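Long-range contact in K5 lyase (Enterobacteria phage k1-5, PDB 2X3H), which cleaves the K5 capsular polysaccharide, a heparosan glycosaminoglycan, by an elimination reaction, probably as a trimeric phage tail spike: residues Arg354-Pro368 with Thr377-His391. Numbering follows the deposited sequence.
Sequences RFIGTANNNYASVFP and TFESGSTRNFVEVKH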
# COMPACT_ATOMS: atom_id res chain seq x y z
N ARG A 354 -18.87 -2.48 3.49
CA ARG A 354 -20.30 -2.31 3.26
C ARG A 354 -20.52 -1.43 2.05
O ARG A 354 -20.02 -0.31 2.01
CB ARG A 354 -20.97 -1.69 4.50
CG ARG A 354 -22.45 -1.42 4.33
CD ARG A 354 -23.08 -0.94 5.64
NE ARG A 354 -24.51 -0.69 5.52
CZ ARG A 354 -25.31 -0.41 6.54
NH1 ARG A 354 -24.83 -0.34 7.78
NH2 ARG A 354 -26.60 -0.19 6.32
N PHE A 355 -21.25 -1.96 1.06
CA PHE A 355 -21.49 -1.26 -0.19
C PHE A 355 -22.91 -0.76 -0.15
O PHE A 355 -23.87 -1.52 -0.31
CB PHE A 355 -21.19 -2.18 -1.38
CG PHE A 355 -19.75 -2.65 -1.40
CD1 PHE A 355 -19.38 -3.78 -0.69
CD2 PHE A 355 -18.77 -1.94 -2.07
CE1 PHE A 355 -18.03 -4.20 -0.68
CE2 PHE A 355 -17.45 -2.34 -2.07
CZ PHE A 355 -17.08 -3.48 -1.37
N ILE A 356 -23.03 0.54 0.10
CA ILE A 356 -24.30 1.16 0.45
C ILE A 356 -25.07 1.60 -0.78
O ILE A 356 -24.52 2.20 -1.69
CB ILE A 356 -24.06 2.43 1.30
CG1 ILE A 356 -23.35 2.08 2.60
CG2 ILE A 356 -25.37 3.19 1.53
CD1 ILE A 356 -22.91 3.30 3.40
N GLY A 357 -26.37 1.32 -0.78
CA GLY A 357 -27.24 1.86 -1.82
C GLY A 357 -26.83 1.45 -3.22
O GLY A 357 -26.79 0.26 -3.52
N THR A 358 -26.54 2.44 -4.07
CA THR A 358 -26.17 2.16 -5.46
C THR A 358 -24.65 2.08 -5.67
O THR A 358 -24.18 2.12 -6.82
CB THR A 358 -26.74 3.20 -6.43
OG1 THR A 358 -26.29 4.51 -6.05
CG2 THR A 358 -28.26 3.17 -6.42
N ALA A 359 -23.90 1.94 -4.58
CA ALA A 359 -22.45 1.84 -4.67
C ALA A 359 -22.08 0.89 -5.81
O ALA A 359 -22.60 -0.23 -5.88
CB ALA A 359 -21.89 1.31 -3.37
N ASN A 360 -21.15 1.31 -6.65
CA ASN A 360 -20.82 0.55 -7.84
C ASN A 360 -19.37 0.69 -8.30
O ASN A 360 -18.74 1.73 -8.11
CB ASN A 360 -21.75 0.95 -9.00
CG ASN A 360 -21.62 2.41 -9.37
OD1 ASN A 360 -22.24 3.29 -8.74
ND2 ASN A 360 -20.85 2.69 -10.43
N ASN A 361 -18.86 -0.38 -8.90
CA ASN A 361 -17.55 -0.38 -9.52
C ASN A 361 -16.42 -0.09 -8.54
O ASN A 361 -15.37 0.44 -8.94
CB ASN A 361 -17.52 0.58 -10.72
CG ASN A 361 -18.36 0.07 -11.90
OD1 ASN A 361 -17.93 -0.84 -12.63
ND2 ASN A 361 -19.56 0.64 -12.08
N ASN A 362 -16.63 -0.45 -7.27
CA ASN A 362 -15.59 -0.29 -6.25
C ASN A 362 -14.77 -1.55 -6.07
O ASN A 362 -15.19 -2.63 -6.48
CB ASN A 362 -16.23 0.09 -4.91
CG ASN A 362 -17.02 1.38 -4.98
OD1 ASN A 362 -16.43 2.47 -5.06
ND2 ASN A 362 -18.34 1.27 -4.93
N TYR A 363 -13.60 -1.40 -5.48
CA TYR A 363 -12.72 -2.54 -5.16
C TYR A 363 -12.39 -2.49 -3.68
O TYR A 363 -12.13 -1.40 -3.16
CB TYR A 363 -11.40 -2.43 -5.95
CG TYR A 363 -10.35 -3.44 -5.52
CD1 TYR A 363 -10.31 -4.70 -6.09
CD2 TYR A 363 -9.40 -3.12 -4.56
CE1 TYR A 363 -9.36 -5.65 -5.70
CE2 TYR A 363 -8.43 -4.05 -4.17
CZ TYR A 363 -8.42 -5.31 -4.74
OH TYR A 363 -7.47 -6.23 -4.32
N ALA A 364 -12.37 -3.64 -2.99
CA ALA A 364 -11.87 -3.67 -1.61
C ALA A 364 -11.03 -4.91 -1.39
O ALA A 364 -11.43 -6.00 -1.80
CB ALA A 364 -13.04 -3.65 -0.61
N SER A 365 -9.88 -4.75 -0.75
CA SER A 365 -9.10 -5.93 -0.31
C SER A 365 -9.08 -5.94 1.21
O SER A 365 -8.72 -4.95 1.84
CB SER A 365 -7.69 -5.93 -0.91
OG SER A 365 -6.97 -4.76 -0.58
N VAL A 366 -9.49 -7.07 1.78
CA VAL A 366 -9.84 -7.10 3.20
C VAL A 366 -9.33 -8.33 3.94
O VAL A 366 -9.15 -9.40 3.35
CB VAL A 366 -11.37 -7.01 3.38
CG1 VAL A 366 -11.90 -5.71 2.73
CG2 VAL A 366 -12.06 -8.23 2.80
N PHE A 367 -9.15 -8.15 5.25
CA PHE A 367 -8.63 -9.18 6.15
C PHE A 367 -9.55 -9.21 7.38
O PHE A 367 -9.29 -8.50 8.36
CB PHE A 367 -7.21 -8.79 6.61
CG PHE A 367 -6.22 -8.69 5.49
CD1 PHE A 367 -6.05 -7.50 4.80
CD2 PHE A 367 -5.46 -9.79 5.11
CE1 PHE A 367 -5.12 -7.41 3.75
CE2 PHE A 367 -4.54 -9.72 4.09
CZ PHE A 367 -4.36 -8.53 3.40
N PRO A 368 -10.65 -10.00 7.33
CA PRO A 368 -11.58 -10.14 8.46
C PRO A 368 -11.01 -11.09 9.53
O PRO A 368 -11.45 -12.23 9.69
CB PRO A 368 -12.84 -10.72 7.80
CG PRO A 368 -12.29 -11.54 6.64
CD PRO A 368 -11.10 -10.74 6.13
N THR A 377 -21.19 -6.78 3.12
CA THR A 377 -22.60 -6.43 2.84
C THR A 377 -22.71 -5.71 1.51
O THR A 377 -22.11 -4.64 1.33
CB THR A 377 -23.21 -5.54 3.95
OG1 THR A 377 -23.25 -6.27 5.19
CG2 THR A 377 -24.61 -5.10 3.55
N PHE A 378 -23.45 -6.32 0.58
CA PHE A 378 -23.78 -5.70 -0.70
C PHE A 378 -25.25 -5.31 -0.60
O PHE A 378 -26.12 -6.19 -0.53
CB PHE A 378 -23.66 -6.70 -1.86
CG PHE A 378 -22.25 -7.16 -2.14
CD1 PHE A 378 -21.25 -6.25 -2.48
CD2 PHE A 378 -21.95 -8.51 -2.14
CE1 PHE A 378 -19.97 -6.68 -2.77
CE2 PHE A 378 -20.67 -8.95 -2.45
CZ PHE A 378 -19.67 -8.03 -2.76
N GLU A 379 -25.55 -4.01 -0.57
CA GLU A 379 -26.95 -3.60 -0.48
C GLU A 379 -27.64 -3.78 -1.83
O GLU A 379 -26.99 -3.96 -2.86
CB GLU A 379 -27.09 -2.18 0.09
CG GLU A 379 -26.49 -2.08 1.48
CD GLU A 379 -26.87 -0.84 2.28
OE1 GLU A 379 -27.48 0.11 1.72
OE2 GLU A 379 -26.50 -0.82 3.48
N SER A 380 -28.97 -3.77 -1.84
CA SER A 380 -29.69 -4.31 -2.98
C SER A 380 -29.44 -3.62 -4.33
O SER A 380 -29.56 -4.26 -5.38
CB SER A 380 -31.18 -4.46 -2.68
OG SER A 380 -31.82 -3.23 -2.81
N GLY A 381 -29.08 -2.34 -4.31
CA GLY A 381 -28.84 -1.61 -5.57
C GLY A 381 -27.38 -1.59 -6.00
O GLY A 381 -27.04 -0.96 -7.00
N SER A 382 -26.52 -2.28 -5.24
CA SER A 382 -25.06 -2.18 -5.48
C SER A 382 -24.65 -3.11 -6.63
O SER A 382 -25.19 -4.20 -6.75
CB SER A 382 -24.26 -2.50 -4.20
OG SER A 382 -24.41 -3.86 -3.80
N THR A 383 -23.69 -2.66 -7.45
CA THR A 383 -23.28 -3.42 -8.64
C THR A 383 -21.78 -3.31 -8.91
O THR A 383 -21.15 -2.31 -8.59
CB THR A 383 -24.02 -2.92 -9.91
OG1 THR A 383 -23.68 -1.55 -10.18
CG2 THR A 383 -25.53 -3.04 -9.74
N ARG A 384 -21.23 -4.35 -9.54
CA ARG A 384 -19.85 -4.33 -10.06
C ARG A 384 -18.80 -4.03 -8.98
O ARG A 384 -17.74 -3.49 -9.28
CB ARG A 384 -19.72 -3.37 -11.25
CG ARG A 384 -20.52 -3.80 -12.48
CD ARG A 384 -20.09 -2.97 -13.69
NE ARG A 384 -18.88 -3.57 -14.22
CZ ARG A 384 -18.05 -3.06 -15.10
NH1 ARG A 384 -18.22 -1.83 -15.58
NH2 ARG A 384 -17.01 -3.80 -15.49
N ASN A 385 -19.09 -4.40 -7.73
CA ASN A 385 -18.08 -4.29 -6.66
C ASN A 385 -17.31 -5.60 -6.50
O ASN A 385 -17.92 -6.66 -6.44
CB ASN A 385 -18.75 -3.91 -5.34
CG ASN A 385 -19.61 -2.66 -5.47
OD1 ASN A 385 -20.86 -2.73 -5.42
ND2 ASN A 385 -18.96 -1.51 -5.64
N PHE A 386 -15.98 -5.51 -6.45
CA PHE A 386 -15.11 -6.68 -6.37
C PHE A 386 -14.38 -6.66 -5.04
O PHE A 386 -13.69 -5.68 -4.72
CB PHE A 386 -14.10 -6.67 -7.53
CG PHE A 386 -13.07 -7.75 -7.48
CD1 PHE A 386 -13.39 -9.05 -7.10
CD2 PHE A 386 -11.76 -7.46 -7.87
CE1 PHE A 386 -12.41 -10.04 -7.07
CE2 PHE A 386 -10.78 -8.46 -7.85
CZ PHE A 386 -11.12 -9.74 -7.44
N VAL A 387 -14.59 -7.71 -4.24
CA VAL A 387 -13.95 -7.82 -2.93
C VAL A 387 -12.97 -8.99 -2.96
O VAL A 387 -13.36 -10.11 -3.29
CB VAL A 387 -14.97 -8.03 -1.78
CG1 VAL A 387 -14.26 -8.35 -0.48
CG2 VAL A 387 -15.86 -6.80 -1.62
N GLU A 388 -11.71 -8.72 -2.62
CA GLU A 388 -10.74 -9.78 -2.39
C GLU A 388 -10.52 -9.95 -0.91
O GLU A 388 -9.97 -9.07 -0.25
CB GLU A 388 -9.41 -9.46 -3.08
CG GLU A 388 -9.49 -9.49 -4.58
CD GLU A 388 -8.12 -9.66 -5.19
OE1 GLU A 388 -7.37 -8.67 -5.25
OE2 GLU A 388 -7.79 -10.81 -5.57
N VAL A 389 -10.97 -11.09 -0.39
CA VAL A 389 -10.73 -11.49 0.99
C VAL A 389 -9.33 -12.11 1.00
O VAL A 389 -9.18 -13.29 0.67
CB VAL A 389 -11.81 -12.46 1.48
CG1 VAL A 389 -11.54 -12.93 2.91
CG2 VAL A 389 -13.20 -11.81 1.37
N LYS A 390 -8.33 -11.31 1.34
CA LYS A 390 -6.92 -11.72 1.17
C LYS A 390 -6.47 -12.74 2.21
O LYS A 390 -5.60 -13.56 1.94
CB LYS A 390 -5.99 -10.51 1.17
CG LYS A 390 -6.23 -9.52 0.03
CD LYS A 390 -5.38 -9.80 -1.19
CE LYS A 390 -5.89 -11.00 -1.96
NZ LYS A 390 -5.18 -12.26 -1.57
N HIS A 391 -7.07 -12.67 3.40
CA HIS A 391 -6.96 -13.76 4.35
C HIS A 391 -8.33 -13.96 5.01
O HIS A 391 -8.96 -12.99 5.41
CB HIS A 391 -5.87 -13.55 5.40
CG HIS A 391 -5.59 -14.78 6.19
ND1 HIS A 391 -4.51 -15.61 5.93
CD2 HIS A 391 -6.29 -15.37 7.18
CE1 HIS A 391 -4.56 -16.65 6.76
NE2 HIS A 391 -5.63 -16.52 7.52
O HOH W 1 -25.14 0.23 -8.69
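In R354 a chi1 of 178° sends CG away from the backbone N, and the chain stays extended to NE, which carries the guanidinium to E379. E379 turns CG beside its own backbone N (chi1 -60°) and runs out to meet it. NE and NH2 of R354 both grip E379 OE2, at 2.9 Å each, with the oxygen in the guanidinium plane. The other oxygen, OE1, takes the backbone N-H of G357 from above the carboxylate plane (3.0 Å). The carboxylate thus ties strand 354-355 to the type II' turn that follows it.

On the inward face, the F355 ring has CB of N385 over one face, a CH-pi contact 4.1 Å from the centroid. V387 CG2 reaches F355 CE1 at 3.5 Å. F378 lies alongside F355, with ring planes 30° apart but little overlap.

Further on, Y363 OH donates to E388 OE1 (2.6 Å), on the anti lone pair of the carboxylate. CD2 of F386 meets the edge of the Y363 ring. Backbone hydrogen bonds such as A364 N to F386 O (3.0 Å) join the parallel strands 363-368 and 386-389. A water links T358 O and G381 O to T383 OG1 where the two turns stack.

These are successive coils of a right-handed parallel beta-helix, a fold known from several phage tail spikes and polysaccharide lyases. Strands 321-323 and 329-336 precede the pair in the stack, and strand 419-422 follows it. At the trimer interface, the Y363 ring meets F367 of a second subunit edge-to-face.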